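Local coordinates for protein alpha-1,4-endofucoidanase (Mariniflexile fucanivorans, PDB 6DLH) that hydrolyses fucoidan from within its chains as a retaining endo-acting glycoside hydrolase of family 107, and carries Ig-like domains after its catalytic domain, at residues Trp223-Asp229 against Ala266-Ser272; Ile457-Ser463 against Phe496-Asp502. All blocks are in the same frame, centred on the assembly; numbering follows the deposited sequence.

Contact 1 (Trp223-Asp229 against Ala266-Ser272); sequences WCFDSAD and AIAFNNS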
ATOM      1  N   TRP A 223       8.455  -0.714 -13.329  1.00 29.99           N
ATOM      2  CA  TRP A 223       7.110  -0.171 -13.433  1.00 29.81           C
ATOM      3  C   TRP A 223       6.297  -1.042 -14.391  1.00 29.98           C
ATOM      4  O   TRP A 223       6.748  -1.336 -15.492  1.00 31.42           O
ATOM      5  CB  TRP A 223       7.156   1.262 -13.986  1.00 29.94           C
ATOM      6  CG  TRP A 223       7.893   2.279 -13.171  1.00 29.61           C
ATOM      7  CD1 TRP A 223       9.237   2.504 -13.156  1.00 28.62           C
ATOM      8  CD2 TRP A 223       7.308   3.258 -12.294  1.00 29.06           C
ATOM      9  NE1 TRP A 223       9.530   3.543 -12.315  1.00 32.57           N
ATOM     10  CE2 TRP A 223       8.367   4.025 -11.772  1.00 30.47           C
ATOM     11  CE3 TRP A 223       5.999   3.556 -11.897  1.00 30.44           C
ATOM     12  CZ2 TRP A 223       8.157   5.064 -10.865  1.00 30.36           C
ATOM     13  CZ3 TRP A 223       5.789   4.579 -10.998  1.00 31.06           C
ATOM     14  CH2 TRP A 223       6.859   5.320 -10.490  1.00 30.39           C
ATOM     15  N   CYS A 224       5.077  -1.421 -14.003  1.00 29.23           N
ATOM     16  CA  CYS A 224       4.210  -2.083 -14.965  1.00 30.16           C
ATOM     17  C   CYS A 224       2.925  -1.276 -15.118  1.00 30.75           C
ATOM     18  O   CYS A 224       2.256  -1.003 -14.123  1.00 31.12           O
ATOM     19  CB  CYS A 224       3.937  -3.539 -14.595  1.00 29.50           C
ATOM     20  SG  CYS A 224       3.097  -3.763 -13.003  1.00 28.52           S
ATOM     21  N   PHE A 225       2.600  -0.914 -16.371  1.00 30.03           N
ATOM     22  CA  PHE A 225       1.467  -0.051 -16.675  1.00 30.17           C
ATOM     23  C   PHE A 225       0.329  -0.873 -17.269  1.00 30.68           C
ATOM     24  O   PHE A 225       0.431  -1.374 -18.385  1.00 33.90           O
ATOM     25  CB  PHE A 225       1.884   1.073 -17.632  1.00 31.17           C
ATOM     26  CG  PHE A 225       2.883   2.040 -17.046  1.00 31.08           C
ATOM     27  CD1 PHE A 225       2.467   3.069 -16.211  1.00 30.92           C
ATOM     28  CD2 PHE A 225       4.238   1.914 -17.319  1.00 30.54           C
ATOM     29  CE1 PHE A 225       3.387   3.952 -15.657  1.00 31.60           C
ATOM     30  CE2 PHE A 225       5.158   2.791 -16.759  1.00 30.58           C
ATOM     31  CZ  PHE A 225       4.729   3.808 -15.932  1.00 31.09           C
ATOM     32  N   ASP A 226      -0.769  -0.964 -16.516  1.00 31.45           N
ATOM     33  CA  ASP A 226      -1.933  -1.747 -16.883  1.00 33.74           C
ATOM     34  C   ASP A 226      -2.838  -0.914 -17.789  1.00 36.70           C
ATOM     35  O   ASP A 226      -2.727   0.310 -17.815  1.00 36.58           O
ATOM     36  CB  ASP A 226      -2.680  -2.173 -15.618  1.00 33.49           C
ATOM     37  CG  ASP A 226      -3.594  -3.375 -15.779  1.00 34.30           C
ATOM     38  OD1 ASP A 226      -3.595  -3.977 -16.873  1.00 32.53           O
ATOM     39  OD2 ASP A 226      -4.292  -3.706 -14.793  1.00 35.01           O
ATOM     40  N   SER A 227      -3.730  -1.595 -18.525  1.00 34.53           N
ATOM     41  CA  SER A 227      -4.774  -0.959 -19.317  1.00 36.34           C
ATOM     42  C   SER A 227      -4.182  -0.006 -20.353  1.00 35.72           C
ATOM     43  O   SER A 227      -4.845   0.943 -20.761  1.00 37.18           O
ATOM     44  CB  SER A 227      -5.767  -0.250 -18.432  1.00 36.43           C
ATOM     45  OG  SER A 227      -6.466  -1.178 -17.623  1.00 41.34           O
ATOM     46  N   ALA A 228      -2.947  -0.293 -20.781  1.00 36.42           N
ATOM     47  CA  ALA A 228      -2.151   0.576 -21.634  1.00 37.34           C
ATOM     48  C   ALA A 228      -2.727   0.647 -23.051  1.00 39.92           C
ATOM     49  O   ALA A 228      -2.829   1.730 -23.612  1.00 43.18           O
ATOM     50  CB  ALA A 228      -0.710   0.125 -21.623  1.00 35.47           C
ATOM     51  N   ASP A 229      -3.117  -0.494 -23.629  1.00 39.08           N
ATOM     52  CA  ASP A 229      -3.681  -0.467 -24.970  1.00 40.97           C
ATOM     53  C   ASP A 229      -5.091   0.121 -24.944  1.00 42.68           C
ATOM     54  O   ASP A 229      -5.519   0.722 -25.927  1.00 45.84           O
ATOM     55  CB  ASP A 229      -3.594  -1.816 -25.694  1.00 38.85           C
ATOM     56  CG  ASP A 229      -4.339  -2.950 -25.013  1.00 40.23           C
ATOM     57  OD1 ASP A 229      -4.863  -2.736 -23.903  1.00 39.97           O
ATOM     58  OD2 ASP A 229      -4.387  -4.048 -25.602  1.00 42.83           O
ATOM     59  N   ALA A 266      13.088  -0.895 -15.175  1.00 37.22           N
ATOM     60  CA  ALA A 266      12.514  -1.714 -16.237  1.00 32.69           C
ATOM     61  C   ALA A 266      11.027  -1.401 -16.383  1.00 31.87           C
ATOM     62  O   ALA A 266      10.319  -1.284 -15.381  1.00 33.31           O
ATOM     63  CB  ALA A 266      12.751  -3.172 -15.931  1.00 31.76           C
ATOM     64  N   ILE A 267      10.562  -1.276 -17.635  1.00 31.28           N
ATOM     65  CA  ILE A 267       9.213  -0.796 -17.928  1.00 30.61           C
ATOM     66  C   ILE A 267       8.445  -1.887 -18.667  1.00 30.48           C
ATOM     67  O   ILE A 267       9.012  -2.569 -19.523  1.00 31.49           O
ATOM     68  CB  ILE A 267       9.235   0.509 -18.768  1.00 30.24           C
ATOM     69  CG1 ILE A 267      10.303   1.519 -18.318  1.00 28.78           C
ATOM     70  CG2 ILE A 267       7.849   1.139 -18.863  1.00 28.30           C
ATOM     71  CD1 ILE A 267      10.213   1.947 -16.864  1.00 28.06           C
ATOM     72  N   ALA A 268       7.148  -2.014 -18.348  1.00 29.38           N
ATOM     73  CA  ALA A 268       6.266  -2.928 -19.056  1.00 30.94           C
ATOM     74  C   ALA A 268       4.883  -2.303 -19.189  1.00 30.88           C
ATOM     75  O   ALA A 268       4.376  -1.741 -18.227  1.00 32.35           O
ATOM     76  CB  ALA A 268       6.193  -4.260 -18.341  1.00 30.17           C
ATOM     77  N   PHE A 269       4.279  -2.451 -20.377  1.00 31.06           N
ATOM     78  CA  PHE A 269       2.936  -1.969 -20.662  1.00 30.63           C
ATOM     79  C   PHE A 269       2.020  -3.153 -20.957  1.00 30.02           C
ATOM     80  O   PHE A 269       2.399  -4.062 -21.687  1.00 29.28           O
ATOM     81  CB  PHE A 269       2.964  -1.026 -21.869  1.00 32.09           C
ATOM     82  CG  PHE A 269       3.768   0.232 -21.657  1.00 34.15           C
ATOM     83  CD1 PHE A 269       5.129   0.260 -21.923  1.00 33.58           C
ATOM     84  CD2 PHE A 269       3.162   1.385 -21.177  1.00 34.98           C
ATOM     85  CE1 PHE A 269       5.864   1.417 -21.722  1.00 35.09           C
ATOM     86  CE2 PHE A 269       3.899   2.543 -20.976  1.00 34.05           C
ATOM     87  CZ  PHE A 269       5.249   2.553 -21.246  1.00 34.20           C
ATOM     88  N   ASN A 270       0.808  -3.131 -20.394  1.00 30.05           N
ATOM     89  CA  ASN A 270      -0.173  -4.160 -20.694  1.00 30.47           C
ATOM     90  C   ASN A 270      -0.885  -3.825 -22.004  1.00 31.27           C
ATOM     91  O   ASN A 270      -1.819  -3.022 -22.015  1.00 30.49           O
ATOM     92  CB  ASN A 270      -1.202  -4.330 -19.578  1.00 29.43           C
ATOM     93  CG  ASN A 270      -2.143  -5.489 -19.830  1.00 30.12           C
ATOM     94  OD1 ASN A 270      -1.990  -6.223 -20.808  1.00 30.17           O
ATOM     95  ND2 ASN A 270      -3.119  -5.669 -18.957  1.00 28.93           N
ATOM     96  N   ASN A 271      -0.446  -4.471 -23.091  1.00 31.84           N
ATOM     97  CA  ASN A 271      -1.097  -4.348 -24.389  1.00 31.76           C
ATOM     98  C   ASN A 271      -1.808  -5.656 -24.741  1.00 33.43           C
ATOM     99  O   ASN A 271      -1.897  -6.027 -25.915  1.00 35.11           O
ATOM    100  CB  ASN A 271      -0.116  -3.918 -25.485  1.00 31.44           C
ATOM    101  CG  ASN A 271       0.454  -2.526 -25.288  1.00 30.85           C
ATOM    102  OD1 ASN A 271      -0.280  -1.584 -24.992  1.00 29.33           O
ATOM    103  ND2 ASN A 271       1.763  -2.396 -25.429  1.00 29.54           N
ATOM    104  N   SER A 272      -2.338  -6.335 -23.713  1.00 31.71           N
ATOM    105  CA  SER A 272      -3.154  -7.533 -23.856  1.00 32.39           C
ATOM    106  C   SER A 272      -2.300  -8.792 -23.992  1.00 30.64           C
ATOM    107  O   SER A 272      -1.099  -8.733 -24.264  1.00 30.10           O
ATOM    108  CB  SER A 272      -4.155  -7.415 -24.987  1.00 34.40           C
ATOM    109  OG  SER A 272      -5.102  -6.396 -24.703  1.00 39.09           O
TER
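Asp226 and Asn270 lie side by side where two parallel strands end. Asn270 ND2 gives Asp226 OD1 a bond of 2.7 Å, and the acceptor lies in the amide plane of Asn270. CG is anti to the backbone N in both (chi1 -159° and -175°), which brings the two groups out to the same side. Carboxylate and amide are nearly coplanar, their planes 15° apart. The amide is gripped at its other end too: Asn270 OD1 accepts Ser272 N (2.9 Å) in an Asx turn. The loop is also tied to the start of helix 228-233, with Asp229 N donating to Asn270 O at 3.3 Å and Ser272 OG reaching the syn lone pair of Asp229 OD2 at 2.6 Å. With an alanine here instead of Asp229, Ser272 OG would probably lose its carboxylate partner and the loop would be freer to move. Down the strands, Phe225 CD2 sits over one face of the Phe269 ring, 3.7 Å from Phe269 CE2; the rings are near parallel but slid apart. Ile267 CG2 meets the edge of Phe225 at CE2 (3.8 Å). Helix 249-259 covers this face, Phe254 meeting Phe225 and Tyr251 meeting Phe269 edge-to-face. Further out, Tyr147 holds Asp226 OD2. This is a beta-alpha-beta crossover at the edge of the parallel sheet, consistent with the barrel-like catalytic domain of a GH29-related glycosidase.

Contact 2 (Ile457-Ser463 against Phe496-Asp502); sequences ITGLTAS and FELMAQD. With CA (calcium ion), chain I.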
ATOM      1  N   ILE A 457      28.141 -24.508   4.559  1.00 37.81           N
ATOM      2  CA  ILE A 457      29.016 -23.367   4.349  1.00 40.69           C
ATOM      3  C   ILE A 457      30.272 -23.571   5.199  1.00 43.59           C
ATOM      4  O   ILE A 457      30.178 -23.660   6.423  1.00 42.92           O
ATOM      5  CB  ILE A 457      28.266 -22.083   4.763  1.00 39.00           C
ATOM      6  CG1 ILE A 457      27.035 -21.820   3.886  1.00 39.12           C
ATOM      7  CG2 ILE A 457      29.206 -20.885   4.818  1.00 38.18           C
ATOM      8  CD1 ILE A 457      27.344 -21.388   2.462  1.00 36.99           C
ATOM      9  N   THR A 458      31.441 -23.634   4.547  1.00 43.86           N
ATOM     10  CA  THR A 458      32.675 -24.030   5.214  1.00 43.25           C
ATOM     11  C   THR A 458      33.498 -22.804   5.600  1.00 45.55           C
ATOM     12  O   THR A 458      34.491 -22.929   6.312  1.00 45.83           O
ATOM     13  CB  THR A 458      33.511 -25.004   4.373  1.00 43.58           C
ATOM     14  OG1 THR A 458      33.715 -24.447   3.071  1.00 42.47           O
ATOM     15  CG2 THR A 458      32.909 -26.393   4.295  1.00 40.04           C
ATOM     16  N   GLY A 459      33.079 -21.627   5.123  1.00 43.88           N
ATOM     17  CA  GLY A 459      33.778 -20.397   5.446  1.00 41.81           C
ATOM     18  C   GLY A 459      33.038 -19.169   4.928  1.00 42.99           C
ATOM     19  O   GLY A 459      32.284 -19.256   3.961  1.00 38.76           O
ATOM     20  N   LEU A 460      33.243 -18.040   5.617  1.00 43.78           N
ATOM     21  CA  LEU A 460      32.885 -16.728   5.103  1.00 46.20           C
ATOM     22  C   LEU A 460      34.056 -15.786   5.355  1.00 48.92           C
ATOM     23  O   LEU A 460      34.567 -15.717   6.472  1.00 51.97           O
ATOM     24  CB  LEU A 460      31.620 -16.197   5.789  1.00 44.55           C
ATOM     25  CG  LEU A 460      31.277 -14.738   5.464  1.00 46.27           C
ATOM     26  CD1 LEU A 460      30.623 -14.611   4.092  1.00 46.28           C
ATOM     27  CD2 LEU A 460      30.391 -14.114   6.532  1.00 43.70           C
ATOM     28  N   THR A 461      34.455 -15.065   4.304  1.00 49.41           N
ATOM     29  CA  THR A 461      35.513 -14.071   4.397  1.00 48.84           C
ATOM     30  C   THR A 461      35.234 -12.967   3.384  1.00 47.85           C
ATOM     31  O   THR A 461      34.243 -13.023   2.664  1.00 50.41           O
ATOM     32  CB  THR A 461      36.902 -14.724   4.298  1.00 52.39           C
ATOM     33  OG1 THR A 461      37.881 -13.699   4.495  1.00 56.57           O
ATOM     34  CG2 THR A 461      37.131 -15.474   3.001  1.00 48.70           C
ATOM     35  N   ALA A 462      36.105 -11.956   3.353  1.00 50.21           N
ATOM     36  CA  ALA A 462      35.888 -10.783   2.521  1.00 49.33           C
ATOM     37  C   ALA A 462      37.115 -10.528   1.648  1.00 51.68           C
ATOM     38  O   ALA A 462      38.172 -11.128   1.866  1.00 48.14           O
ATOM     39  CB  ALA A 462      35.577  -9.591   3.393  1.00 47.99           C
ATOM     40  N   SER A 463      36.931  -9.659   0.643  1.00 50.29           N
ATOM     41  CA  SER A 463      38.014  -9.127  -0.169  1.00 49.77           C
ATOM     42  C   SER A 463      37.622  -7.749  -0.697  1.00 51.56           C
ATOM     43  O   SER A 463      36.457  -7.509  -1.012  1.00 48.23           O
ATOM     44  CB  SER A 463      38.415 -10.071  -1.279  1.00 50.89           C
ATOM     45  OG  SER A 463      37.328 -10.332  -2.155  1.00 54.03           O
ATOM     46  N   PHE A 496      32.568  -3.544  -0.446  1.00 47.00           N
ATOM     47  CA  PHE A 496      33.432  -4.708  -0.543  1.00 48.77           C
ATOM     48  C   PHE A 496      32.606  -5.969  -0.796  1.00 49.29           C
ATOM     49  O   PHE A 496      31.377  -5.948  -0.747  1.00 49.81           O
ATOM     50  CB  PHE A 496      34.311  -4.821   0.706  1.00 45.47           C
ATOM     51  CG  PHE A 496      33.540  -4.820   2.001  1.00 44.85           C
ATOM     52  CD1 PHE A 496      33.039  -3.639   2.528  1.00 44.76           C
ATOM     53  CD2 PHE A 496      33.297  -6.004   2.683  1.00 44.83           C
ATOM     54  CE1 PHE A 496      32.322  -3.644   3.716  1.00 46.39           C
ATOM     55  CE2 PHE A 496      32.592  -6.006   3.878  1.00 43.94           C
ATOM     56  CZ  PHE A 496      32.103  -4.826   4.390  1.00 44.48           C
ATOM     57  N   GLU A 497      33.321  -7.064  -1.062  1.00 48.94           N
ATOM     58  CA  GLU A 497      32.728  -8.345  -1.386  1.00 52.34           C
ATOM     59  C   GLU A 497      32.755  -9.219  -0.135  1.00 51.29           C
ATOM     60  O   GLU A 497      33.774  -9.281   0.549  1.00 47.17           O
ATOM     61  CB  GLU A 497      33.549  -9.028  -2.484  1.00 56.50           C
ATOM     62  CG  GLU A 497      33.673  -8.214  -3.759  1.00 60.71           C
ATOM     63  CD  GLU A 497      32.424  -8.190  -4.623  1.00 67.22           C
ATOM     64  OE1 GLU A 497      31.772  -7.131  -4.681  1.00 69.88           O
ATOM     65  OE2 GLU A 497      32.111  -9.230  -5.240  1.00 74.61           O
ATOM     66  N   LEU A 498      31.621  -9.874   0.156  1.00 48.01           N
ATOM     67  CA  LEU A 498      31.626 -11.007   1.067  1.00 44.98           C
ATOM     68  C   LEU A 498      31.692 -12.292   0.249  1.00 44.29           C
ATOM     69  O   LEU A 498      31.107 -12.372  -0.827  1.00 47.19           O
ATOM     70  CB  LEU A 498      30.384 -10.963   1.959  1.00 41.65           C
ATOM     71  CG  LEU A 498      30.393  -9.884   3.040  1.00 44.94           C
ATOM     72  CD1 LEU A 498      29.172 -10.011   3.937  1.00 40.23           C
ATOM     73  CD2 LEU A 498      31.674  -9.933   3.864  1.00 41.08           C
ATOM     74  N   MET A 499      32.406 -13.295   0.767  1.00 42.83           N
ATOM     75  CA  MET A 499      32.628 -14.517   0.013  1.00 44.41           C
ATOM     76  C   MET A 499      32.233 -15.742   0.835  1.00 44.84           C
ATOM     77  O   MET A 499      32.874 -16.082   1.832  1.00 42.37           O
ATOM     78  CB  MET A 499      34.092 -14.622  -0.410  1.00 48.48           C
ATOM     79  CG  MET A 499      34.545 -13.466  -1.287  1.00 52.57           C
ATOM     80  SD  MET A 499      36.327 -13.552  -1.535  1.00 62.19           S
ATOM     81  CE  MET A 499      36.921 -13.426   0.150  1.00 55.87           C
ATOM     82  N   ALA A 500      31.165 -16.408   0.389  1.00 39.99           N
ATOM     83  CA  ALA A 500      30.685 -17.593   1.075  1.00 39.25           C
ATOM     84  C   ALA A 500      31.266 -18.824   0.390  1.00 40.16           C
ATOM     85  O   ALA A 500      31.332 -18.875  -0.834  1.00 40.76           O
ATOM     86  CB  ALA A 500      29.177 -17.609   1.085  1.00 37.82           C
ATOM     87  N   GLN A 501      31.675 -19.808   1.197  1.00 37.77           N
ATOM     88  CA  GLN A 501      32.392 -20.957   0.684  1.00 38.84           C
ATOM     89  C   GLN A 501      31.667 -22.234   1.087  1.00 37.29           C
ATOM     90  O   GLN A 501      31.139 -22.330   2.194  1.00 36.46           O
ATOM     91  CB  GLN A 501      33.829 -20.973   1.225  1.00 42.41           C
ATOM     92  CG  GLN A 501      34.687 -22.078   0.621  1.00 45.84           C
ATOM     93  CD  GLN A 501      36.059 -22.219   1.237  1.00 50.85           C
ATOM     94  OE1 GLN A 501      36.223 -22.185   2.457  1.00 52.47           O
ATOM     95  NE2 GLN A 501      37.059 -22.413   0.388  1.00 48.91           N
ATOM     96  N   ASP A 502      31.664 -23.203   0.163  1.00 36.37           N
ATOM     97  CA  ASP A 502      31.351 -24.591   0.460  1.00 35.79           C
ATOM     98  C   ASP A 502      32.382 -25.482  -0.232  1.00 35.17           C
ATOM     99  O   ASP A 502      33.338 -24.988  -0.833  1.00 33.48           O
ATOM    100  CB  ASP A 502      29.891 -24.936   0.143  1.00 38.56           C
ATOM    101  CG  ASP A 502      29.468 -24.798  -1.315  1.00 41.56           C
ATOM    102  OD1 ASP A 502      30.348 -24.579  -2.182  1.00 39.49           O
ATOM    103  OD2 ASP A 502      28.240 -24.910  -1.572  1.00 44.04           O
TER
HETATM  104 CA    CA I 808      27.490 -27.252  -3.006  1.00 67.25          CA
HETATM  105  O   HOH W   1      29.006 -28.150  -1.192  1.00 40.78           O
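Leu460, Ala462, Leu498 and Ala500 share the inward face of two antiparallel strands, Ala462 nearer its border. Leu460 has CG anti to the backbone N (chi1 172°) and its second torsion near 78°, so that CD1 reaches over the neighbouring strand to lie 4.2 Å from Leu498 CB, also brushing Ala500 CB. Ala462 CB nestles 3.9 Å from Leu498 CD2, with the Phe496 ring beyond it. Trp423 packs on Leu460, Leu498 and Ala500, and Leu443 on the two leucines, closing this layer.

The other face is the more polar, solvent-facing side, with Thr458, Thr461 and Gln501 exposed. Met499 still packs closely here: it bends at its last torsion (chi3 -60°), which brings its CE methyl obliquely across to Thr461 CG2 at 3.5 Å, while SD lies 3.4 Å from Ser463 OG. Looser is the meeting of Gln501, extended outward, with Thr458, whose hydroxyl makes at most weak bonds to it.

Paired backbone bonds, such as Met499 N to Thr461 O (2.7 Å), join the strands. The regular pairing ends in a classic beta bulge, where Thr458 and Gly459 both face Gln501: Thr458 N gives to Gln501 O at 2.7 Å from above the carbonyl plane, and Gly459 O takes Gln501 N. Just past it, Asp502 OD2 binds a calcium ion at 2.8 Å, together with a water, Gly419, Asp451 and Glu453, while Asp502 OD1 accepts Asp504 N and so is held in orientation. With strand 505-513 on the far side of 496-502, the arrangement is consistent with one sheet of an Ig-like domain, with calcium bound at the end of one strand.

Contact 1 is almost wholly buried in the parallel sheet of the catalytic domain, whereas contact 2 is only partly buried and belongs to a putative Ig-like domain later in the chain. They share no element: their centres are about 40 Å apart and their nearest atoms about 22 Å. Each includes an outermost strand of its sheet, yet contact 1 joins strands linked through helices, and contact 2 joins antiparallel strands without any helix between them. Their polar ends differ as well. Around the strand ends of 223-229 and 266-272, one amide and one hydroxyl each bond a carboxylate; in 457-463 with 496-502 the outer face is sparsely bonded, and an aspartate turns to a calcium ion.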